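Local atomic coordinates of dTDP-4-dehydrorhamnose reductase (Sulfolobus tokodaii, PDB entry 2GGS), a protein that binds NADPH and probably reduces dTDP-4-dehydrorhamnose, the final step in making dTDP-L-rhamnose. Residues 65-70 with 78-83; 82-87 with 132-137; 71-76 with 128-133. All coordinates share one frame; numbering follows the deposited sequence.

From the N terminus, the loop 65-70 leaves strand 60-63 of the parallel sheet and leads into helix 70-75, closely followed by helix 77-97. Contact 1 closes a short excursion of seven residues, folding this loop against the first turns of helix 77-97. Contact 2 starts on K82 and I83, where contact 1 ends, and makes a far longer closure to helix 129-141. Contact 3 starts inside the excursion of contact 1, at 71-76, and reaches 128-133, so contacts 1 and 3 cross. Contacts 2 and 3 finish together, sharing L132 and S133. All three touch NADPH, and together they join the loop and three helices beside it.

Contact 1 (65-70 with 78-83); sequences AAMTDV and EKAYKI. With NDP (NADPH dihydro-nicotinamide-adenine-dinucleotide phosphate), chain C.
M67 carries the apolar part of this contact, reaching from the loop to helix 77-97. With CG anti to the backbone N (chi1 179°) and the chain extended beyond it, its side chain crosses that of K79 at about a right angle. SD lies 3.8 Å from K79 CD and equally close to A80 CA, while M67 CB meets I83 CG2 at 3.7 Å. I83 also faces the cofactor: its CD1 rests over the adenine, 3.6 Å from NDP C6A, and its CG1 approaches N7A. An alanine in place of I83 would probably leave a gap between M67 CB and the adenine and allow the base to shift. Between 65-70 and 78-83 the polar link is water 1, which donates to A65 O and, at 2.9 Å, to I83 O. Two bonds go to NADPH: A66 N donates over 3.1 Å to NDP O4B, the ring oxygen of the adenosine ribose, and T68 OG1 donates to the phosphate oxygen O1A at 2.9 Å. A loop at the C-terminal end of a parallel strand, lying against the cofactor, is characteristic of the Rossmann fold; here A66 N and T68 OG1 make its bonds.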
loop_
_atom_site.group_PDB
_atom_site.type_symbol
_atom_site.label_atom_id
_atom_site.label_comp_id
_atom_site.label_asym_id
_atom_site.label_seq_id
_atom_site.Cartn_x
_atom_site.Cartn_y
_atom_site.Cartn_z
ATOM N N ALA A 65 -5.272 -0.846 6.156
ATOM C CA ALA A 65 -6.615 -0.707 5.552
ATOM C C ALA A 65 -6.791 0.583 4.731
ATOM O O ALA A 65 -6.305 1.659 5.129
ATOM C CB ALA A 65 -7.671 -0.719 6.684
ATOM N N ALA A 66 -7.530 0.506 3.627
ATOM C CA ALA A 66 -7.739 1.684 2.748
ATOM C C ALA A 66 -8.684 1.321 1.607
ATOM O O ALA A 66 -8.799 0.156 1.267
ATOM C CB ALA A 66 -6.434 2.179 2.147
ATOM N N MET A 67 -9.302 2.343 1.036
ATOM C CA MET A 67 -10.045 2.267 -0.220
ATOM C C MET A 67 -9.026 2.589 -1.303
ATOM O O MET A 67 -8.637 3.752 -1.484
ATOM C CB MET A 67 -11.180 3.302 -0.216
ATOM C CG MET A 67 -11.991 3.326 -1.485
ATOM S SD MET A 67 -13.314 4.557 -1.270
ATOM C CE MET A 67 -13.927 4.651 -2.930
ATOM N N THR A 68 -8.593 1.537 -2.004
ATOM C CA THR A 68 -7.491 1.658 -2.958
ATOM C C THR A 68 -7.885 1.699 -4.442
ATOM O O THR A 68 -7.014 1.759 -5.314
ATOM C CB THR A 68 -6.466 0.509 -2.734
ATOM O OG1 THR A 68 -7.099 -0.729 -3.050
ATOM C CG2 THR A 68 -5.985 0.470 -1.274
ATOM N N ASP A 69 -9.186 1.636 -4.731
ATOM C CA ASP A 69 -9.668 1.832 -6.101
ATOM C C ASP A 69 -9.621 3.321 -6.408
ATOM O O ASP A 69 -10.442 4.126 -5.915
ATOM C CB ASP A 69 -11.086 1.279 -6.268
ATOM C CG ASP A 69 -11.594 1.373 -7.713
ATOM O OD1 ASP A 69 -11.341 2.380 -8.429
ATOM O OD2 ASP A 69 -12.280 0.409 -8.124
ATOM N N VAL A 70 -8.628 3.705 -7.196
ATOM C CA VAL A 70 -8.356 5.102 -7.472
ATOM C C VAL A 70 -9.535 5.846 -8.113
ATOM O O VAL A 70 -9.849 6.983 -7.734
ATOM C CB VAL A 70 -7.051 5.255 -8.291
ATOM C CG1 VAL A 70 -6.828 6.695 -8.694
ATOM C CG2 VAL A 70 -5.888 4.674 -7.495
ATOM N N GLU A 78 -16.381 11.386 -0.185
ATOM C CA GLU A 78 -16.759 11.223 1.226
ATOM C C GLU A 78 -16.341 9.863 1.814
ATOM O O GLU A 78 -15.776 9.808 2.894
ATOM C CB GLU A 78 -18.277 11.400 1.425
ATOM C CG GLU A 78 -18.785 12.798 1.138
ATOM C CD GLU A 78 -19.252 13.025 -0.294
ATOM O OE1 GLU A 78 -19.006 12.165 -1.195
ATOM O OE2 GLU A 78 -19.837 14.123 -0.509
ATOM N N LYS A 79 -16.638 8.788 1.093
ATOM C CA LYS A 79 -16.260 7.442 1.516
ATOM C C LYS A 79 -14.728 7.312 1.620
ATOM O O LYS A 79 -14.231 6.758 2.596
ATOM C CB LYS A 79 -16.776 6.399 0.529
ATOM C CG LYS A 79 -16.460 4.980 0.930
ATOM C CD LYS A 79 -16.876 4.005 -0.161
ATOM C CE LYS A 79 -16.426 2.573 0.148
ATOM N NZ LYS A 79 -16.929 1.628 -0.918
ATOM N N ALA A 80 -14.025 7.792 0.598
ATOM C CA ALA A 80 -12.514 7.740 0.602
ATOM C C ALA A 80 -11.966 8.472 1.801
ATOM O O ALA A 80 -11.104 7.950 2.530
ATOM C CB ALA A 80 -11.966 8.326 -0.683
ATOM N N TYR A 81 -12.477 9.675 2.061
ATOM C CA TYR A 81 -12.049 10.416 3.246
ATOM C C TYR A 81 -12.203 9.662 4.574
ATOM O O TYR A 81 -11.323 9.643 5.424
ATOM C CB TYR A 81 -12.745 11.805 3.301
ATOM C CG TYR A 81 -12.220 12.643 4.453
ATOM C CD1 TYR A 81 -11.049 13.401 4.307
ATOM C CD2 TYR A 81 -12.882 12.673 5.692
ATOM C CE1 TYR A 81 -10.552 14.179 5.361
ATOM C CE2 TYR A 81 -12.391 13.451 6.747
ATOM C CZ TYR A 81 -11.218 14.184 6.559
ATOM O OH TYR A 81 -10.738 14.934 7.574
ATOM N N LYS A 82 -13.349 9.050 4.789
ATOM C CA LYS A 82 -13.606 8.423 6.043
ATOM C C LYS A 82 -12.675 7.285 6.355
ATOM O O LYS A 82 -12.298 7.125 7.512
ATOM C CB LYS A 82 -15.021 7.865 6.057
ATOM C CG LYS A 82 -16.030 8.959 6.294
ATOM C CD LYS A 82 -17.160 8.425 7.174
ATOM C CE LYS A 82 -18.363 7.983 6.346
ATOM N NZ LYS A 82 -19.212 9.163 5.959
ATOM N N ILE A 83 -12.331 6.495 5.343
ATOM C CA ILE A 83 -11.475 5.322 5.599
ATOM C C ILE A 83 -10.000 5.702 5.420
ATOM O O ILE A 83 -9.186 5.289 6.237
ATOM C CB ILE A 83 -11.869 4.072 4.753
ATOM C CG1 ILE A 83 -11.051 2.812 5.116
ATOM C CG2 ILE A 83 -11.770 4.358 3.232
ATOM C CD1 ILE A 83 -10.969 2.454 6.585
HETATM P PA NDP C . -6.165 -3.881 -0.699
HETATM O O1A NDP C . -7.123 -3.172 -1.562
HETATM O O2A NDP C . -5.792 -5.229 -1.190
HETATM O O5B NDP C . -6.700 -4.027 0.781
HETATM C C5B NDP C . -7.486 -3.006 1.369
HETATM C C4B NDP C . -7.763 -3.475 2.774
HETATM O O4B NDP C . -8.429 -2.409 3.455
HETATM C C3B NDP C . -8.616 -4.732 2.835
HETATM O O3B NDP C . -8.111 -5.564 3.844
HETATM C C2B NDP C . -9.976 -4.157 3.250
HETATM O O2B NDP C . -10.666 -5.129 3.975
HETATM C C1B NDP C . -9.516 -3.012 4.141
HETATM N N9A NDP C . -10.581 -2.021 4.326
HETATM C C8A NDP C . -11.077 -1.161 3.393
HETATM N N7A NDP C . -12.074 -0.432 3.971
HETATM C C5A NDP C . -12.194 -0.840 5.246
HETATM C C6A NDP C . -13.051 -0.459 6.286
HETATM N N6A NDP C . -14.057 0.430 6.055
HETATM N N1A NDP C . -12.912 -1.119 7.476
HETATM C C2A NDP C . -11.968 -2.113 7.705
HETATM N N3A NDP C . -11.143 -2.490 6.673
HETATM C C4A NDP C . -11.271 -1.863 5.481
HETATM O O3 NDP C . -4.941 -2.825 -0.559
HETATM P PN NDP C . -3.356 -3.167 -0.539
HETATM O O1N NDP C . -3.005 -4.293 0.298
HETATM O O2N NDP C . -3.006 -3.137 -1.977
HETATM O O5D NDP C . -2.813 -1.794 0.079
HETATM C C5D NDP C . -2.291 -1.759 1.404
HETATM C C4D NDP C . -1.901 -0.344 1.813
HETATM O O4D NDP C . -0.915 0.117 0.919
HETATM C C3D NDP C . -3.040 0.671 1.757
HETATM O O3D NDP C . -2.749 1.574 2.790
HETATM C C2D NDP C . -2.865 1.343 0.417
HETATM O O2D NDP C . -3.449 2.634 0.428
HETATM C C1D NDP C . -1.318 1.364 0.347
HETATM N N1N NDP C . -0.863 1.467 -1.045
HETATM C C2N NDP C . -1.407 0.608 -1.960
HETATM C C3N NDP C . -0.903 0.503 -3.249
HETATM C C7N NDP C . -1.539 -0.458 -4.200
HETATM O O7N NDP C . -1.187 -0.397 -5.563
HETATM N N7N NDP C . -2.431 -1.340 -3.754
HETATM C C4N NDP C . 0.271 1.359 -3.690
HETATM C C5N NDP C . 0.782 2.301 -2.627
HETATM C C6N NDP C . 0.197 2.296 -1.355
HETATM P P2B NDP C . -11.907 -6.008 3.311
HETATM O O1X NDP C . -11.996 -7.150 4.240
HETATM O O2X NDP C . -11.543 -6.383 1.914
HETATM O O3X NDP C . -13.200 -5.153 3.274
HETATM O O HOH W 1 -6.571 4.010 6.596
#

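Contact 2 (82-87 with 132-137). With NDP (NADPH dihydro-nicotinamide-adenine-dinucleotide phosphate), chain C.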
loop_
_atom_site.group_PDB
_atom_site.type_symbol
_atom_site.label_atom_id
_atom_site.label_comp_id
_atom_site.label_asym_id
_atom_site.label_seq_id
_atom_site.Cartn_x
_atom_site.Cartn_y
_atom_site.Cartn_z
ATOM N N LYS A 82 -13.349 9.050 4.789
ATOM C CA LYS A 82 -13.606 8.423 6.043
ATOM C C LYS A 82 -12.675 7.285 6.355
ATOM O O LYS A 82 -12.298 7.125 7.512
ATOM C CB LYS A 82 -15.021 7.865 6.057
ATOM C CG LYS A 82 -16.030 8.959 6.294
ATOM C CD LYS A 82 -17.160 8.425 7.174
ATOM C CE LYS A 82 -18.363 7.983 6.346
ATOM N NZ LYS A 82 -19.212 9.163 5.959
ATOM N N ILE A 83 -12.331 6.495 5.343
ATOM C CA ILE A 83 -11.475 5.322 5.599
ATOM C C ILE A 83 -10.000 5.702 5.420
ATOM O O ILE A 83 -9.186 5.289 6.237
ATOM C CB ILE A 83 -11.869 4.072 4.753
ATOM C CG1 ILE A 83 -11.051 2.812 5.116
ATOM C CG2 ILE A 83 -11.770 4.358 3.232
ATOM C CD1 ILE A 83 -10.969 2.454 6.585
ATOM N N ASN A 84 -9.693 6.476 4.372
ATOM C CA ASN A 84 -8.276 6.755 4.064
ATOM C C ASN A 84 -7.675 7.822 4.938
ATOM O O ASN A 84 -6.433 7.861 5.130
ATOM C CB ASN A 84 -8.143 7.173 2.609
ATOM C CG ASN A 84 -8.309 6.026 1.656
ATOM O OD1 ASN A 84 -8.369 4.849 2.045
ATOM N ND2 ASN A 84 -8.331 6.368 0.372
ATOM N N ALA A 85 -8.532 8.682 5.492
ATOM C CA ALA A 85 -8.051 9.771 6.328
ATOM C C ALA A 85 -8.631 9.708 7.747
ATOM O O ALA A 85 -7.910 9.504 8.729
ATOM C CB ALA A 85 -8.320 11.135 5.669
ATOM N N GLU A 86 -9.956 9.833 7.878
ATOM C CA GLU A 86 -10.495 10.069 9.221
ATOM C C GLU A 86 -10.276 8.877 10.176
ATOM O O GLU A 86 -10.035 9.096 11.338
ATOM C CB GLU A 86 -11.997 10.421 9.142
ATOM C CG GLU A 86 -12.479 11.153 10.402
ATOM C CD GLU A 86 -13.838 11.801 10.210
ATOM O OE1 GLU A 86 -14.494 11.521 9.182
ATOM O OE2 GLU A 86 -14.222 12.579 11.108
ATOM N N ALA A 87 -10.337 7.644 9.677
ATOM C CA ALA A 87 -10.130 6.453 10.516
ATOM C C ALA A 87 -8.776 6.519 11.184
ATOM O O ALA A 87 -8.615 6.063 12.324
ATOM C CB ALA A 87 -10.283 5.151 9.710
ATOM N N LEU A 132 -4.956 12.404 -2.274
ATOM C CA LEU A 132 -5.287 13.431 -1.271
ATOM C C LEU A 132 -5.841 12.804 0.004
ATOM O O LEU A 132 -5.404 13.151 1.105
ATOM C CB LEU A 132 -6.279 14.465 -1.849
ATOM C CG LEU A 132 -6.576 15.576 -0.810
ATOM C CD1 LEU A 132 -5.313 16.234 -0.217
ATOM C CD2 LEU A 132 -7.497 16.636 -1.426
ATOM N N SER A 133 -6.829 11.911 -0.125
ATOM C CA SER A 133 -7.342 11.230 1.077
ATOM C C SER A 133 -6.219 10.528 1.846
ATOM O O SER A 133 -6.161 10.618 3.075
ATOM C CB SER A 133 -8.510 10.263 0.773
ATOM O OG SER A 133 -8.113 9.232 -0.105
ATOM N N LYS A 134 -5.310 9.850 1.122
ATOM C CA LYS A 134 -4.176 9.226 1.756
ATOM C C LYS A 134 -3.253 10.249 2.399
ATOM O O LYS A 134 -2.803 10.043 3.538
ATOM C CB LYS A 134 -3.442 8.312 0.764
ATOM C CG LYS A 134 -4.273 7.037 0.390
ATOM C CD LYS A 134 -4.386 5.993 1.502
ATOM C CE LYS A 134 -3.025 5.396 1.932
ATOM N NZ LYS A 134 -3.153 4.407 3.035
ATOM N N LEU A 135 -3.017 11.356 1.729
ATOM C CA LEU A 135 -2.158 12.412 2.309
ATOM C C LEU A 135 -2.773 12.954 3.595
ATOM O O LEU A 135 -2.069 13.173 4.549
ATOM C CB LEU A 135 -1.934 13.556 1.339
ATOM C CG LEU A 135 -1.172 14.742 1.936
ATOM C CD1 LEU A 135 0.206 14.299 2.440
ATOM C CD2 LEU A 135 -1.073 15.820 0.848
ATOM N N LEU A 136 -4.088 13.143 3.624
ATOM C CA LEU A 136 -4.756 13.556 4.866
ATOM C C LEU A 136 -4.597 12.511 5.972
ATOM O O LEU A 136 -4.274 12.870 7.104
ATOM C CB LEU A 136 -6.224 13.941 4.597
ATOM C CG LEU A 136 -6.359 15.099 3.587
ATOM C CD1 LEU A 136 -7.831 15.405 3.327
ATOM C CD2 LEU A 136 -5.583 16.392 3.933
ATOM N N GLY A 137 -4.703 11.226 5.655
ATOM C CA GLY A 137 -4.375 10.182 6.613
ATOM C C GLY A 137 -2.937 10.268 7.118
ATOM O O GLY A 137 -2.698 10.109 8.309
HETATM P PA NDP C . -6.165 -3.881 -0.699
HETATM O O1A NDP C . -7.123 -3.172 -1.562
HETATM O O2A NDP C . -5.792 -5.229 -1.190
HETATM O O5B NDP C . -6.700 -4.027 0.781
HETATM C C5B NDP C . -7.486 -3.006 1.369
HETATM C C4B NDP C . -7.763 -3.475 2.774
HETATM O O4B NDP C . -8.429 -2.409 3.455
HETATM C C3B NDP C . -8.616 -4.732 2.835
HETATM O O3B NDP C . -8.111 -5.564 3.844
HETATM C C2B NDP C . -9.976 -4.157 3.250
HETATM O O2B NDP C . -10.666 -5.129 3.975
HETATM C C1B NDP C . -9.516 -3.012 4.141
HETATM N N9A NDP C . -10.581 -2.021 4.326
HETATM C C8A NDP C . -11.077 -1.161 3.393
HETATM N N7A NDP C . -12.074 -0.432 3.971
HETATM C C5A NDP C . -12.194 -0.840 5.246
HETATM C C6A NDP C . -13.051 -0.459 6.286
HETATM N N6A NDP C . -14.057 0.430 6.055
HETATM N N1A NDP C . -12.912 -1.119 7.476
HETATM C C2A NDP C . -11.968 -2.113 7.705
HETATM N N3A NDP C . -11.143 -2.490 6.673
HETATM C C4A NDP C . -11.271 -1.863 5.481
HETATM O O3 NDP C . -4.941 -2.825 -0.559
HETATM P PN NDP C . -3.356 -3.167 -0.539
HETATM O O1N NDP C . -3.005 -4.293 0.298
HETATM O O2N NDP C . -3.006 -3.137 -1.977
HETATM O O5D NDP C . -2.813 -1.794 0.079
HETATM C C5D NDP C . -2.291 -1.759 1.404
HETATM C C4D NDP C . -1.901 -0.344 1.813
HETATM O O4D NDP C . -0.915 0.117 0.919
HETATM C C3D NDP C . -3.040 0.671 1.757
HETATM O O3D NDP C . -2.749 1.574 2.790
HETATM C C2D NDP C . -2.865 1.343 0.417
HETATM O O2D NDP C . -3.449 2.634 0.428
HETATM C C1D NDP C . -1.318 1.364 0.347
HETATM N N1N NDP C . -0.863 1.467 -1.045
HETATM C C2N NDP C . -1.407 0.608 -1.960
HETATM C C3N NDP C . -0.903 0.503 -3.249
HETATM C C7N NDP C . -1.539 -0.458 -4.200
HETATM O O7N NDP C . -1.187 -0.397 -5.563
HETATM N N7N NDP C . -2.431 -1.340 -3.754
HETATM C C4N NDP C . 0.271 1.359 -3.690
HETATM C C5N NDP C . 0.782 2.301 -2.627
HETATM C C6N NDP C . 0.197 2.296 -1.355
HETATM P P2B NDP C . -11.907 -6.008 3.311
HETATM O O1X NDP C . -11.996 -7.150 4.240
HETATM O O2X NDP C . -11.543 -6.383 1.914
HETATM O O3X NDP C . -13.200 -5.153 3.274
HETATM O O HOH W 2 -5.061 5.430 4.869
#
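N84 reaches across to S133 and K134 between two nearly parallel helices, whose short segment axes approach to 7.0 Å, with 22° between them. Its CB packs against S133 CB at 3.6 Å. Next along the chain, CG comes 3.9 Å from K134 CD, the two side chains crossing obliquely. At the tip, ND2 donates to S133 OG over 2.9 Å, nearly straight (171°) and in the plane of the amide. The other branch, OD1, turns to the loop and accepts from M67 N. With both branches bonded, the amide's rotation is fixed. The single proton of S133 OG has the backbone oxygens of Y129 and Y130 both within reach. Beside these groups the backbones come close. N84 O meets G137 CA at 3.4 Å in a CA-H...O contact, and a side chain on G137 would collide with this oxygen; A85 CB lies against L136 CB. Water 2 donates to N84 O and accepts from K134 NZ. That amine also donates to I105 O of strand 101-107 and to NDP O3D at 2.9 Å, with a weak bond to O2D. The K134 chain bends at chi2 (-72°) and again at chi3, setting CD beside N84 CG and CE near NDP O2D. A lysine gripping the nicotinamide ribose, one helical turn after Y130, fits the YxxxK motif of short-chain dehydrogenases/reductases.

Contact 3 (71-76 with 128-133). With NDP (NADPH dihydro-nicotinamide-adenine-dinucleotide phosphate), chain C.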
loop_
_atom_site.group_PDB
_atom_site.type_symbol
_atom_site.label_atom_id
_atom_site.label_comp_id
_atom_site.label_asym_id
_atom_site.label_seq_id
_atom_site.Cartn_x
_atom_site.Cartn_y
_atom_site.Cartn_z
ATOM N N ASP A 71 -10.214 5.199 -9.066
ATOM C CA ASP A 71 -11.300 5.886 -9.770
ATOM C C ASP A 71 -12.526 6.020 -8.898
ATOM O O ASP A 71 -13.182 7.057 -8.919
ATOM C CB ASP A 71 -11.618 5.176 -11.074
ATOM C CG ASP A 71 -10.447 5.206 -12.011
ATOM O OD1 ASP A 71 -10.034 6.322 -12.402
ATOM O OD2 ASP A 71 -9.897 4.114 -12.275
ATOM N N LYS A 72 -12.775 4.999 -8.090
ATOM C CA LYS A 72 -13.848 5.056 -7.106
ATOM C C LYS A 72 -13.608 6.183 -6.106
ATOM O O LYS A 72 -14.529 6.937 -5.799
ATOM C CB LYS A 72 -13.995 3.732 -6.392
ATOM C CG LYS A 72 -14.798 2.744 -7.230
ATOM C CD LYS A 72 -15.214 1.501 -6.447
ATOM C CE LYS A 72 -15.954 0.524 -7.368
ATOM N NZ LYS A 72 -15.367 0.483 -8.744
ATOM N N CYS A 73 -12.355 6.342 -5.646
ATOM C CA CYS A 73 -12.037 7.449 -4.719
ATOM C C CYS A 73 -12.356 8.825 -5.335
ATOM O O CYS A 73 -12.680 9.765 -4.604
ATOM C CB CYS A 73 -10.559 7.418 -4.264
ATOM S SG CYS A 73 -10.111 6.117 -3.165
ATOM N N GLU A 74 -12.226 8.957 -6.656
ATOM C CA GLU A 74 -12.393 10.239 -7.322
ATOM C C GLU A 74 -13.850 10.691 -7.318
ATOM O O GLU A 74 -14.117 11.894 -7.242
ATOM C CB GLU A 74 -11.851 10.180 -8.766
ATOM C CG GLU A 74 -11.624 11.514 -9.407
ATOM C CD GLU A 74 -10.347 12.218 -8.916
ATOM O OE1 GLU A 74 -9.626 11.644 -8.091
ATOM O OE2 GLU A 74 -10.067 13.347 -9.355
ATOM N N ILE A 75 -14.758 9.720 -7.387
ATOM C CA ILE A 75 -16.213 9.980 -7.362
ATOM C C ILE A 75 -16.774 9.949 -5.930
ATOM O O ILE A 75 -17.550 10.851 -5.535
ATOM C CB ILE A 75 -17.015 8.953 -8.194
ATOM C CG1 ILE A 75 -16.382 8.657 -9.554
ATOM C CG2 ILE A 75 -18.470 9.417 -8.368
ATOM C CD1 ILE A 75 -16.528 7.160 -9.966
ATOM N N GLU A 76 -16.389 8.942 -5.148
ATOM C CA GLU A 76 -16.943 8.786 -3.816
ATOM C C GLU A 76 -15.993 9.340 -2.786
ATOM O O GLU A 76 -15.496 8.601 -1.904
ATOM C CB GLU A 76 -17.295 7.340 -3.537
ATOM C CG GLU A 76 -18.194 6.767 -4.616
ATOM C CD GLU A 76 -18.123 5.302 -4.612
ATOM O OE1 GLU A 76 -18.075 4.749 -3.502
ATOM O OE2 GLU A 76 -18.088 4.696 -5.711
ATOM N N ASN A 128 -4.918 13.296 -7.534
ATOM C CA ASN A 128 -6.169 12.561 -7.521
ATOM C C ASN A 128 -6.657 12.432 -6.088
ATOM O O ASN A 128 -5.845 12.610 -5.152
ATOM C CB ASN A 128 -6.040 11.190 -8.222
ATOM C CG ASN A 128 -4.906 10.339 -7.662
ATOM O OD1 ASN A 128 -4.854 10.039 -6.469
ATOM N ND2 ASN A 128 -3.990 9.944 -8.539
ATOM N N TYR A 129 -7.951 12.139 -5.907
ATOM C CA TYR A 129 -8.513 12.093 -4.554
ATOM C C TYR A 129 -8.022 10.883 -3.720
ATOM O O TYR A 129 -7.957 10.966 -2.493
ATOM C CB TYR A 129 -10.051 12.253 -4.530
ATOM C CG TYR A 129 -10.432 12.652 -3.128
ATOM C CD1 TYR A 129 -10.132 13.938 -2.658
ATOM C CD2 TYR A 129 -10.964 11.715 -2.230
ATOM C CE1 TYR A 129 -10.398 14.301 -1.320
ATOM C CE2 TYR A 129 -11.219 12.079 -0.877
ATOM C CZ TYR A 129 -10.943 13.375 -0.457
ATOM O OH TYR A 129 -11.145 13.732 0.869
ATOM N N TYR A 130 -7.680 9.772 -4.358
ATOM C CA TYR A 130 -7.074 8.686 -3.619
ATOM C C TYR A 130 -5.815 9.236 -2.928
ATOM O O TYR A 130 -5.648 9.091 -1.708
ATOM C CB TYR A 130 -6.706 7.519 -4.556
ATOM C CG TYR A 130 -5.803 6.507 -3.904
ATOM C CD1 TYR A 130 -6.249 5.685 -2.875
ATOM C CD2 TYR A 130 -4.464 6.389 -4.309
ATOM C CE1 TYR A 130 -5.404 4.743 -2.279
ATOM C CE2 TYR A 130 -3.591 5.463 -3.694
ATOM C CZ TYR A 130 -4.065 4.648 -2.690
ATOM O OH TYR A 130 -3.247 3.711 -2.103
ATOM N N GLY A 131 -4.953 9.881 -3.715
ATOM C CA GLY A 131 -3.729 10.506 -3.174
ATOM C C GLY A 131 -3.970 11.538 -2.067
ATOM O O GLY A 131 -3.296 11.544 -1.026
ATOM N N LEU A 132 -4.956 12.404 -2.274
ATOM C CA LEU A 132 -5.287 13.431 -1.271
ATOM C C LEU A 132 -5.841 12.804 0.004
ATOM O O LEU A 132 -5.404 13.151 1.105
ATOM C CB LEU A 132 -6.279 14.465 -1.849
ATOM C CG LEU A 132 -6.576 15.576 -0.810
ATOM C CD1 LEU A 132 -5.313 16.234 -0.217
ATOM C CD2 LEU A 132 -7.497 16.636 -1.426
ATOM N N SER A 133 -6.829 11.911 -0.125
ATOM C CA SER A 133 -7.342 11.230 1.077
ATOM C C SER A 133 -6.219 10.528 1.846
ATOM O O SER A 133 -6.161 10.618 3.075
ATOM C CB SER A 133 -8.510 10.263 0.773
ATOM O OG SER A 133 -8.113 9.232 -0.105
HETATM P PA NDP C . -6.165 -3.881 -0.699
HETATM O O1A NDP C . -7.123 -3.172 -1.562
HETATM O O2A NDP C . -5.792 -5.229 -1.190
HETATM O O5B NDP C . -6.700 -4.027 0.781
HETATM C C5B NDP C . -7.486 -3.006 1.369
HETATM C C4B NDP C . -7.763 -3.475 2.774
HETATM O O4B NDP C . -8.429 -2.409 3.455
HETATM C C3B NDP C . -8.616 -4.732 2.835
HETATM O O3B NDP C . -8.111 -5.564 3.844
HETATM C C2B NDP C . -9.976 -4.157 3.250
HETATM O O2B NDP C . -10.666 -5.129 3.975
HETATM C C1B NDP C . -9.516 -3.012 4.141
HETATM N N9A NDP C . -10.581 -2.021 4.326
HETATM C C8A NDP C . -11.077 -1.161 3.393
HETATM N N7A NDP C . -12.074 -0.432 3.971
HETATM C C5A NDP C . -12.194 -0.840 5.246
HETATM C C6A NDP C . -13.051 -0.459 6.286
HETATM N N6A NDP C . -14.057 0.430 6.055
HETATM N N1A NDP C . -12.912 -1.119 7.476
HETATM C C2A NDP C . -11.968 -2.113 7.705
HETATM N N3A NDP C . -11.143 -2.490 6.673
HETATM C C4A NDP C . -11.271 -1.863 5.481
HETATM O O3 NDP C . -4.941 -2.825 -0.559
HETATM P PN NDP C . -3.356 -3.167 -0.539
HETATM O O1N NDP C . -3.005 -4.293 0.298
HETATM O O2N NDP C . -3.006 -3.137 -1.977
HETATM O O5D NDP C . -2.813 -1.794 0.079
HETATM C C5D NDP C . -2.291 -1.759 1.404
HETATM C C4D NDP C . -1.901 -0.344 1.813
HETATM O O4D NDP C . -0.915 0.117 0.919
HETATM C C3D NDP C . -3.040 0.671 1.757
HETATM O O3D NDP C . -2.749 1.574 2.790
HETATM C C2D NDP C . -2.865 1.343 0.417
HETATM O O2D NDP C . -3.449 2.634 0.428
HETATM C C1D NDP C . -1.318 1.364 0.347
HETATM N N1N NDP C . -0.863 1.467 -1.045
HETATM C C2N NDP C . -1.407 0.608 -1.960
HETATM C C3N NDP C . -0.903 0.503 -3.249
HETATM C C7N NDP C . -1.539 -0.458 -4.200
HETATM O O7N NDP C . -1.187 -0.397 -5.563
HETATM N N7N NDP C . -2.431 -1.340 -3.754
HETATM C C4N NDP C . 0.271 1.359 -3.690
HETATM C C5N NDP C . 0.782 2.301 -2.627
HETATM C C6N NDP C . 0.197 2.296 -1.355
HETATM P P2B NDP C . -11.907 -6.008 3.311
HETATM O O1X NDP C . -11.996 -7.150 4.240
HETATM O O2X NDP C . -11.543 -6.383 1.914
HETATM O O3X NDP C . -13.200 -5.153 3.274
HETATM O O HOH W 3 -8.524 9.238 -6.955
#
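The N terminus of helix 129-141, which carries the tyrosine and lysine (Y130 and K134) of a YxxxK motif typical of short-chain dehydrogenases/reductases, is met here by C73 and E74. E74 provides the polar contact: its chain bends at chi2 (77°), turning CD toward helix 129-141, and OE1 accepts from Y129 N at 2.8 Å, almost straight (178°). The donor comes from the syn side of the carboxylate. Water 3 donates to the same OE1 over 2.9 Å and accepts from Y130 N, so this oxygen serves one N-H of the first helical turn directly and a second through water. Its negative charge is probably favoured beside the positive end of the helix dipole. N128, the N-cap, adds OD1, which accepts from G131 N at 2.8 Å, while its ND2 donates to K243 O. The apolar side is C73. Its CB packs 3.9 Å from Y130 CB, and SG lies at the ring's edge, 5.2 Å from the centroid, a sulfur-aromatic contact. C73 O approaches Y129 CD2 to 3.5 Å. At the far end of Y130, OH shares a hydrogen bond of 2.8 Å with NDP O2D. The short helix segments 71-75 and 129-133 cross at 77°, and A80 of helix 77-97 touches both C73 and Y129. Helix 70-75 follows the loop after strand 60-63, and helix 129-141 leads on to strand 147-151.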